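Local coordinates for protein translation initiation factor eIF-2B (Pyrococcus horikoshii, PDB 1VB5) that probably catalyses the exchange of GDP for GTP on initiation factor 2, as a member of the eIF-2B alpha/beta/delta family, at residues Asp111-His116 / Glu177-Val183; Ile126-Lys130 / Glu155-Ile161; Thr121-Ile125 / Ala217-Lys222. All coordinates share one frame. Residue numbers count along the deposited sequence, not the author numbering.

Interaction 1: residues Asp111-His116 / Glu177-Val183; sequences DVIITH and EASIAIV
Val112, Ile114 and Ile182 lose the most surface where two parallel strands meet, with 536 Å² buried in total over Asp111-His116 and Glu177-Val183. The axes of strands 111-115 and 180-183 approach to 4.7 Å and their N-to-C directions differ by 38° (signed crossing -38°). Parallel bridges pair Ile113 with Ile180 (CA-CA 5.2 Å) and Ile114 with Ala181 (CA-CA 4.8 Å). Ile114 bonds with both its backbone groups: its N donates to Ile180 O (3.1 Å) and its O accepts from Ile182 N (3.1 Å). Its side chain (chi1 t, chi2 t) sets CG2 3.6 Å from Ala181 CB and 3.7 Å from Ala178 CB. On the other face of the sheet, Ile113 CG1 lies 3.9 Å from Ile180 CG2, and Ile113 CG2 4.2 Å from Ile182 CG1. Val112 meets the loop before the second strand: its O accepts from Ser179 N (2.9 Å), and its N donates to Ser179 OG (3.0 Å). Ser179, chi1 p, also donates from OG to Asp111 OD1 at a very short 2.4 Å. At the far end Thr115 OG1 donates to Ile182 O (2.7 Å). Strand 136-141 flanks the other edge of 111-115, in the parallel part of the mixed sheet of a Rossmann-like fold. Backbone bonds thus set the register, and beyond the bridges Ser179 N to Val112 O and the hydroxyls of Ser179 and Thr115 carry on the pairing.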
loop_
_atom_site.group_PDB
_atom_site.type_symbol
_atom_site.label_atom_id
_atom_site.label_comp_id
_atom_site.label_asym_id
_atom_site.label_seq_id
_atom_site.Cartn_x
_atom_site.Cartn_y
_atom_site.Cartn_z
ATOM N N ASP B 111 10.217 17.437 13.593
ATOM C CA ASP B 111 10.093 16.446 12.524
ATOM C C ASP B 111 8.798 15.642 12.597
ATOM O O ASP B 111 8.217 15.451 13.668
ATOM C CB ASP B 111 11.241 15.428 12.578
ATOM C CG ASP B 111 12.387 15.754 11.630
ATOM O OD1 ASP B 111 12.162 16.380 10.570
ATOM O OD2 ASP B 111 13.523 15.343 11.942
ATOM N N VAL B 112 8.354 15.176 11.437
ATOM C CA VAL B 112 7.201 14.301 11.339
ATOM C C VAL B 112 7.816 13.134 10.578
ATOM O O VAL B 112 8.098 13.236 9.386
ATOM C CB VAL B 112 6.051 14.910 10.532
ATOM C CG1 VAL B 112 4.971 13.848 10.301
ATOM C CG2 VAL B 112 5.452 16.097 11.298
ATOM N N ILE B 113 8.152 12.115 11.292
ATOM C CA ILE B 113 8.799 10.931 10.735
ATOM C C ILE B 113 7.807 9.890 10.221
ATOM O O ILE B 113 6.902 9.480 10.942
ATOM C CB ILE B 113 9.690 10.250 11.798
ATOM C CG1 ILE B 113 10.642 11.277 12.419
ATOM C CG2 ILE B 113 10.476 9.104 11.172
ATOM C CD1 ILE B 113 11.356 10.767 13.672
ATOM N N ILE B 114 7.973 9.466 8.975
ATOM C CA ILE B 114 7.091 8.449 8.422
ATOM C C ILE B 114 7.924 7.194 8.242
ATOM O O ILE B 114 9.097 7.264 7.857
ATOM C CB ILE B 114 6.477 8.880 7.063
ATOM C CG1 ILE B 114 5.455 7.836 6.607
ATOM C CG2 ILE B 114 7.564 9.034 6.014
ATOM C CD1 ILE B 114 4.541 8.313 5.484
ATOM N N THR B 115 7.326 6.047 8.542
ATOM C CA THR B 115 8.029 4.783 8.420
ATOM C C THR B 115 7.051 3.711 7.957
ATOM O O THR B 115 5.848 3.962 7.861
ATOM C CB THR B 115 8.682 4.371 9.779
ATOM O OG1 THR B 115 9.544 3.241 9.576
ATOM C CG2 THR B 115 7.615 4.023 10.811
ATOM N N HIS B 116 7.572 2.520 7.678
ATOM C CA HIS B 116 6.760 1.410 7.187
ATOM C C HIS B 116 7.235 0.123 7.853
ATOM O O HIS B 116 8.423 -0.035 8.125
ATOM C CB HIS B 116 6.903 1.329 5.654
ATOM C CG HIS B 116 6.222 0.151 5.026
ATOM N ND1 HIS B 116 4.883 -0.121 5.203
ATOM C CD2 HIS B 116 6.696 -0.817 4.206
ATOM C CE1 HIS B 116 4.561 -1.206 4.522
ATOM N NE2 HIS B 116 5.643 -1.648 3.907
ATOM N N GLU B 177 2.983 15.069 4.360
ATOM C CA GLU B 177 2.992 15.665 5.691
ATOM C C GLU B 177 4.323 15.441 6.412
ATOM O O GLU B 177 4.700 16.213 7.288
ATOM C CB GLU B 177 1.862 15.063 6.535
ATOM C CG GLU B 177 0.525 14.968 5.814
ATOM C CD GLU B 177 -0.111 16.323 5.554
ATOM O OE1 GLU B 177 -1.108 16.374 4.798
ATOM O OE2 GLU B 177 0.377 17.334 6.110
ATOM N N ALA B 178 5.024 14.377 6.045
ATOM C CA ALA B 178 6.293 14.042 6.681
ATOM C C ALA B 178 7.397 15.011 6.307
ATOM O O ALA B 178 7.318 15.680 5.279
ATOM C CB ALA B 178 6.706 12.625 6.304
ATOM N N SER B 179 8.423 15.084 7.148
ATOM C CA SER B 179 9.569 15.947 6.891
ATOM C C SER B 179 10.785 15.050 6.659
ATOM O O SER B 179 11.835 15.504 6.192
ATOM C CB SER B 179 9.829 16.862 8.086
ATOM O OG SER B 179 10.157 16.099 9.234
ATOM N N ILE B 180 10.632 13.773 6.997
ATOM C CA ILE B 180 11.706 12.806 6.828
ATOM C C ILE B 180 11.166 11.390 6.966
ATOM O O ILE B 180 10.225 11.143 7.715
ATOM C CB ILE B 180 12.836 13.040 7.867
ATOM C CG1 ILE B 180 13.983 12.059 7.628
ATOM C CG2 ILE B 180 12.296 12.876 9.277
ATOM C CD1 ILE B 180 15.235 12.374 8.453
ATOM N N ALA B 181 11.761 10.467 6.222
ATOM C CA ALA B 181 11.354 9.074 6.251
ATOM C C ALA B 181 12.527 8.230 6.744
ATOM O O ALA B 181 13.675 8.455 6.351
ATOM C CB ALA B 181 10.932 8.624 4.852
ATOM N N ILE B 182 12.228 7.268 7.612
ATOM C CA ILE B 182 13.237 6.380 8.162
ATOM C C ILE B 182 12.680 4.967 8.216
ATOM O O ILE B 182 11.729 4.700 8.949
ATOM C CB ILE B 182 13.648 6.799 9.600
ATOM C CG1 ILE B 182 14.235 8.210 9.591
ATOM C CG2 ILE B 182 14.678 5.820 10.155
ATOM C CD1 ILE B 182 14.664 8.713 10.968
ATOM N N VAL B 183 13.260 4.067 7.430
ATOM C CA VAL B 183 12.824 2.680 7.419
ATOM C C VAL B 183 14.018 1.779 7.708
ATOM O O VAL B 183 15.172 2.216 7.642
ATOM C CB VAL B 183 12.215 2.281 6.050
ATOM C CG1 VAL B 183 11.030 3.196 5.719
ATOM C CG2 VAL B 183 13.272 2.360 4.955
#

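Interaction 2: residues Ile126-Lys130 / Glu155-Ile161; sequences IRTAK and ELEFSGI
Arg127 reaches across the end of helix 148-158, its guanidinium meeting Glu155 and Ser159 near its own plane; 90 Å² of this residue is covered. The receiving helix closes with a Schellman motif: Gly160, at phi 76° and psi 26°, is the first residue to leave helical angles, with Gly160 N bonded to Glu157 O (3.0 Å) and Ile161 N to Leu156 O (2.9 Å). Opposite it, Ile126-Lys130 is helical throughout, with Lys130 N donating to Ile126 O (3.1 Å). The nearest CA pairs are Arg127-Ser159 at 7.2 Å and Lys130-Ile161 at 7.4 Å. With chi1 m and chi2 and chi3 t, Arg127 extends so that NE donates to Ser159 OG (2.7 Å), while NH2 forms a salt bridge with Glu155 OE2 (2.7 Å) and a longer hydrogen bond to Glu155 O (3.3 Å). Arg127 NH1 pairs with Glu124 in its own helix. Beside this polar group, Ile126 CG2 packs 3.7 Å from Leu156 CD2 and 3.6 Å from Ile161 CD1, over Phe136 of strand 136-141. Two neighbouring helices on one face of the Rossmann-like sheet are joined here, with an apolar side toward the sheet and charged groups farther out. Lys130 folds its chain (chi3 p) along Ile161, CD to CG1 at 3.5 Å, and its NZ donates to the backbone Ser159 O at 2.9 Å.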
loop_
_atom_site.group_PDB
_atom_site.type_symbol
_atom_site.label_atom_id
_atom_site.label_comp_id
_atom_site.label_asym_id
_atom_site.label_seq_id
_atom_site.Cartn_x
_atom_site.Cartn_y
_atom_site.Cartn_z
ATOM N N ILE B 126 14.154 6.107 17.179
ATOM C CA ILE B 126 13.077 6.986 17.609
ATOM C C ILE B 126 13.073 7.203 19.126
ATOM O O ILE B 126 12.919 8.329 19.599
ATOM C CB ILE B 126 11.718 6.428 17.114
ATOM C CG1 ILE B 126 11.595 6.678 15.603
ATOM C CG2 ILE B 126 10.568 7.069 17.854
ATOM C CD1 ILE B 126 10.401 5.985 14.937
ATOM N N ARG B 127 13.259 6.129 19.882
ATOM C CA ARG B 127 13.277 6.213 21.336
ATOM C C ARG B 127 14.452 7.036 21.856
ATOM O O ARG B 127 14.303 7.811 22.805
ATOM C CB ARG B 127 13.319 4.811 21.943
ATOM C CG ARG B 127 11.977 4.102 21.936
ATOM C CD ARG B 127 12.089 2.679 22.452
ATOM N NE ARG B 127 10.769 2.138 22.754
ATOM C CZ ARG B 127 10.501 0.846 22.897
ATOM N NH1 ARG B 127 11.464 -0.056 22.763
ATOM N NH2 ARG B 127 9.261 0.456 23.167
ATOM N N THR B 128 15.619 6.861 21.241
ATOM C CA THR B 128 16.803 7.600 21.657
ATOM C C THR B 128 16.607 9.091 21.392
ATOM O O THR B 128 17.037 9.933 22.183
ATOM C CB THR B 128 18.070 7.116 20.909
ATOM O OG1 THR B 128 18.328 5.744 21.239
ATOM C CG2 THR B 128 19.284 7.964 21.300
ATOM N N ALA B 129 15.952 9.419 20.282
ATOM C CA ALA B 129 15.711 10.818 19.941
ATOM C C ALA B 129 14.777 11.450 20.968
ATOM O O ALA B 129 14.978 12.593 21.384
ATOM C CB ALA B 129 15.105 10.931 18.534
ATOM N N LYS B 130 13.752 10.705 21.371
ATOM C CA LYS B 130 12.802 11.203 22.362
ATOM C C LYS B 130 13.490 11.367 23.714
ATOM O O LYS B 130 13.231 12.321 24.441
ATOM C CB LYS B 130 11.626 10.238 22.517
ATOM C CG LYS B 130 10.629 10.682 23.580
ATOM C CD LYS B 130 10.009 9.490 24.298
ATOM C CE LYS B 130 11.083 8.614 24.954
ATOM N NZ LYS B 130 10.510 7.525 25.796
ATOM N N GLU B 155 4.548 -0.168 20.874
ATOM C CA GLU B 155 5.824 0.198 21.473
ATOM C C GLU B 155 5.995 1.703 21.609
ATOM O O GLU B 155 6.536 2.175 22.612
ATOM C CB GLU B 155 6.980 -0.383 20.656
ATOM C CG GLU B 155 7.010 -1.906 20.626
ATOM C CD GLU B 155 7.303 -2.522 21.989
ATOM O OE1 GLU B 155 7.110 -3.744 22.142
ATOM O OE2 GLU B 155 7.730 -1.790 22.906
ATOM N N LEU B 156 5.538 2.453 20.608
ATOM C CA LEU B 156 5.652 3.908 20.637
ATOM C C LEU B 156 4.745 4.461 21.725
ATOM O O LEU B 156 5.059 5.460 22.366
ATOM C CB LEU B 156 5.266 4.512 19.281
ATOM C CG LEU B 156 6.248 4.301 18.122
ATOM C CD1 LEU B 156 5.684 4.910 16.848
ATOM C CD2 LEU B 156 7.588 4.944 18.461
ATOM N N GLU B 157 3.612 3.798 21.924
ATOM C CA GLU B 157 2.665 4.208 22.949
ATOM C C GLU B 157 3.312 3.968 24.316
ATOM O O GLU B 157 3.212 4.800 25.214
ATOM C CB GLU B 157 1.379 3.396 22.818
ATOM C CG GLU B 157 0.237 3.869 23.688
ATOM C CD GLU B 157 -1.052 3.129 23.370
ATOM O OE1 GLU B 157 -1.086 1.890 23.554
ATOM O OE2 GLU B 157 -2.026 3.783 22.926
ATOM N N PHE B 158 3.982 2.829 24.460
ATOM C CA PHE B 158 4.655 2.486 25.710
ATOM C C PHE B 158 5.660 3.588 26.058
ATOM O O PHE B 158 5.790 3.992 27.215
ATOM C CB PHE B 158 5.392 1.148 25.553
ATOM C CG PHE B 158 6.137 0.702 26.789
ATOM C CD1 PHE B 158 5.489 -0.023 27.787
ATOM C CD2 PHE B 158 7.492 0.992 26.945
ATOM C CE1 PHE B 158 6.179 -0.456 28.924
ATOM C CE2 PHE B 158 8.194 0.566 28.076
ATOM C CZ PHE B 158 7.536 -0.160 29.069
ATOM N N SER B 159 6.352 4.089 25.042
ATOM C CA SER B 159 7.367 5.114 25.238
ATOM C C SER B 159 6.849 6.552 25.313
ATOM O O SER B 159 7.625 7.476 25.551
ATOM C CB SER B 159 8.421 4.997 24.135
ATOM O OG SER B 159 9.035 3.716 24.158
ATOM N N GLY B 160 5.547 6.745 25.118
ATOM C CA GLY B 160 4.986 8.088 25.179
ATOM C C GLY B 160 5.281 8.937 23.952
ATOM O O GLY B 160 5.314 10.174 24.012
ATOM N N ILE B 161 5.496 8.275 22.825
ATOM C CA ILE B 161 5.793 8.978 21.588
ATOM C C ILE B 161 4.511 9.175 20.779
ATOM O O ILE B 161 3.707 8.256 20.629
ATOM C CB ILE B 161 6.851 8.194 20.787
ATOM C CG1 ILE B 161 8.144 8.136 21.613
ATOM C CG2 ILE B 161 7.099 8.853 19.431
ATOM C CD1 ILE B 161 9.162 7.139 21.126
#

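Interaction 3: residues Thr121-Ile125 / Ala217-Lys222; sequences TVLEI and AAETYK
Thr121-Ile125 is a regular helical turn, closed by Ile125 N to Thr121 O at 3.0 Å, set against a segment that leaves strand 214-217 at Ala217, runs extended through Ala218 and Glu219, and turns into a short 3-10 piece at 220-222. Lys222 N donates to Glu219 O (2.8 Å) across that turn. The nearest CA atoms are those of Val122 and Ala217, 6.5 Å apart, close enough because Ala217 offers just a methyl group. Its CB points toward the helix and lies 3.7 Å from Ile125 CD1, 3.9 Å from Thr121 CG2 and 4.2 Å from Val122 CG2. Thr121, in the m rotamer, donates from OG1 to Glu219 OE2 at 2.6 Å. Glu219 turns its carboxylate to this hydroxyl with chi1 m and chi2 p, and OE1 forms a salt bridge with Lys222 NZ (3.3 Å), its hydrogen bond being weak. A water bridges Thr121 and Lys222, donating to Thr121 OG1 (3.1 Å) and accepting from Lys222 NZ (2.9 Å). Leu99 of helix 78-106 touches Thr121, Ile125 and Glu219. The polar cluster is added here to an arrangement typical of Rossmann-like folds: a helix packed near the C-terminal end of a parallel strand.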
loop_
_atom_site.group_PDB
_atom_site.type_symbol
_atom_site.label_atom_id
_atom_site.label_comp_id
_atom_site.label_asym_id
_atom_site.label_seq_id
_atom_site.Cartn_x
_atom_site.Cartn_y
_atom_site.Cartn_z
ATOM N N THR B 121 15.447 -1.552 15.035
ATOM C CA THR B 121 16.489 -0.543 14.890
ATOM C C THR B 121 15.873 0.842 14.730
ATOM O O THR B 121 16.295 1.799 15.384
ATOM C CB THR B 121 17.388 -0.866 13.675
ATOM O OG1 THR B 121 18.067 -2.108 13.910
ATOM C CG2 THR B 121 18.415 0.232 13.446
ATOM N N VAL B 122 14.871 0.959 13.862
ATOM C CA VAL B 122 14.219 2.247 13.663
ATOM C C VAL B 122 13.548 2.657 14.971
ATOM O O VAL B 122 13.546 3.831 15.335
ATOM C CB VAL B 122 13.162 2.180 12.536
ATOM C CG1 VAL B 122 12.371 3.491 12.475
ATOM C CG2 VAL B 122 13.849 1.922 11.203
ATOM N N LEU B 123 12.984 1.682 15.673
ATOM C CA LEU B 123 12.326 1.940 16.951
ATOM C C LEU B 123 13.313 2.509 17.984
ATOM O O LEU B 123 12.993 3.452 18.704
ATOM C CB LEU B 123 11.689 0.647 17.488
ATOM C CG LEU B 123 11.103 0.720 18.905
ATOM C CD1 LEU B 123 10.070 1.841 18.984
ATOM C CD2 LEU B 123 10.480 -0.619 19.279
ATOM N N GLU B 124 14.519 1.949 18.054
ATOM C CA GLU B 124 15.501 2.458 19.009
ATOM C C GLU B 124 16.013 3.832 18.607
ATOM O O GLU B 124 16.400 4.632 19.464
ATOM C CB GLU B 124 16.664 1.479 19.177
ATOM C CG GLU B 124 16.293 0.256 20.007
ATOM C CD GLU B 124 15.549 0.620 21.290
ATOM O OE1 GLU B 124 16.060 1.467 22.057
ATOM O OE2 GLU B 124 14.457 0.056 21.535
ATOM N N ILE B 125 16.013 4.113 17.307
ATOM C CA ILE B 125 16.441 5.423 16.833
ATOM C C ILE B 125 15.427 6.435 17.353
ATOM O O ILE B 125 15.781 7.481 17.894
ATOM C CB ILE B 125 16.451 5.510 15.281
ATOM C CG1 ILE B 125 17.595 4.667 14.712
ATOM C CG2 ILE B 125 16.593 6.964 14.839
ATOM C CD1 ILE B 125 17.671 4.680 13.187
ATOM N N ALA B 217 17.915 2.561 7.818
ATOM C CA ALA B 217 18.721 2.201 8.980
ATOM C C ALA B 217 19.117 0.739 8.858
ATOM O O ALA B 217 18.259 -0.146 8.881
ATOM C CB ALA B 217 17.923 2.420 10.263
ATOM N N ALA B 218 20.413 0.481 8.721
ATOM C CA ALA B 218 20.881 -0.891 8.591
ATOM C C ALA B 218 22.261 -1.103 9.195
ATOM O O ALA B 218 23.231 -0.477 8.776
ATOM C CB ALA B 218 20.901 -1.293 7.123
ATOM N N GLU B 219 22.348 -1.983 10.188
ATOM C CA GLU B 219 23.637 -2.268 10.796
ATOM C C GLU B 219 24.477 -2.968 9.734
ATOM O O GLU B 219 23.943 -3.574 8.802
ATOM C CB GLU B 219 23.492 -3.181 12.023
ATOM C CG GLU B 219 22.791 -2.530 13.204
ATOM C CD GLU B 219 21.279 -2.706 13.171
ATOM O OE1 GLU B 219 20.728 -2.978 12.084
ATOM O OE2 GLU B 219 20.639 -2.561 14.236
ATOM N N THR B 220 25.793 -2.874 9.885
ATOM C CA THR B 220 26.730 -3.483 8.956
ATOM C C THR B 220 26.514 -4.980 8.706
ATOM O O THR B 220 26.794 -5.475 7.614
ATOM C CB THR B 220 28.175 -3.224 9.445
ATOM O OG1 THR B 220 28.566 -1.902 9.050
ATOM C CG2 THR B 220 29.141 -4.239 8.882
ATOM N N TYR B 221 26.014 -5.708 9.699
ATOM C CA TYR B 221 25.800 -7.137 9.504
ATOM C C TYR B 221 24.575 -7.403 8.625
ATOM O O TYR B 221 24.203 -8.552 8.397
ATOM C CB TYR B 221 25.697 -7.871 10.857
ATOM C CG TYR B 221 24.501 -7.514 11.711
ATOM C CD1 TYR B 221 23.234 -8.027 11.424
ATOM C CD2 TYR B 221 24.630 -6.650 12.796
ATOM C CE1 TYR B 221 22.127 -7.685 12.194
ATOM C CE2 TYR B 221 23.528 -6.298 13.572
ATOM C CZ TYR B 221 22.281 -6.818 13.263
ATOM O OH TYR B 221 21.182 -6.455 14.014
ATOM N N LYS B 222 23.961 -6.333 8.122
ATOM C CA LYS B 222 22.804 -6.474 7.240
ATOM C C LYS B 222 23.215 -6.225 5.791
ATOM O O LYS B 222 22.397 -6.314 4.874
ATOM C CB LYS B 222 21.683 -5.516 7.656
ATOM C CG LYS B 222 21.019 -5.929 8.960
ATOM C CD LYS B 222 19.951 -4.949 9.407
ATOM C CE LYS B 222 19.122 -5.540 10.540
ATOM N NZ LYS B 222 18.045 -4.611 10.975
HETATM O O HOH W 1 16.159 -4.399 13.166
#

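Overall arrangement
All three contacts belong to one Rossmann-like alpha/beta unit. Strand 111-115 leads directly into helix 120-131, which supplies the first segment of interaction 3 and then that of interaction 2. Their partners follow in the order 155-161, 177-183, 217-222, so interaction 2 is nested within the loops closed by interactions 1 and 3, whose segments alternate. Centres lie 14 to 16 Å apart. Interactions 1 and 3 touch through a probable hydrogen bond, Val183 O to Ala217 N (2.8 Å), which carries the sheet from strand 180-183 to 214-217. Leu123 packs on Glu155 and Leu156, joining interactions 2 and 3. Helix 120-131 is the shared element, packing on helix 148-158, the end of strand 214-217 and its following loop.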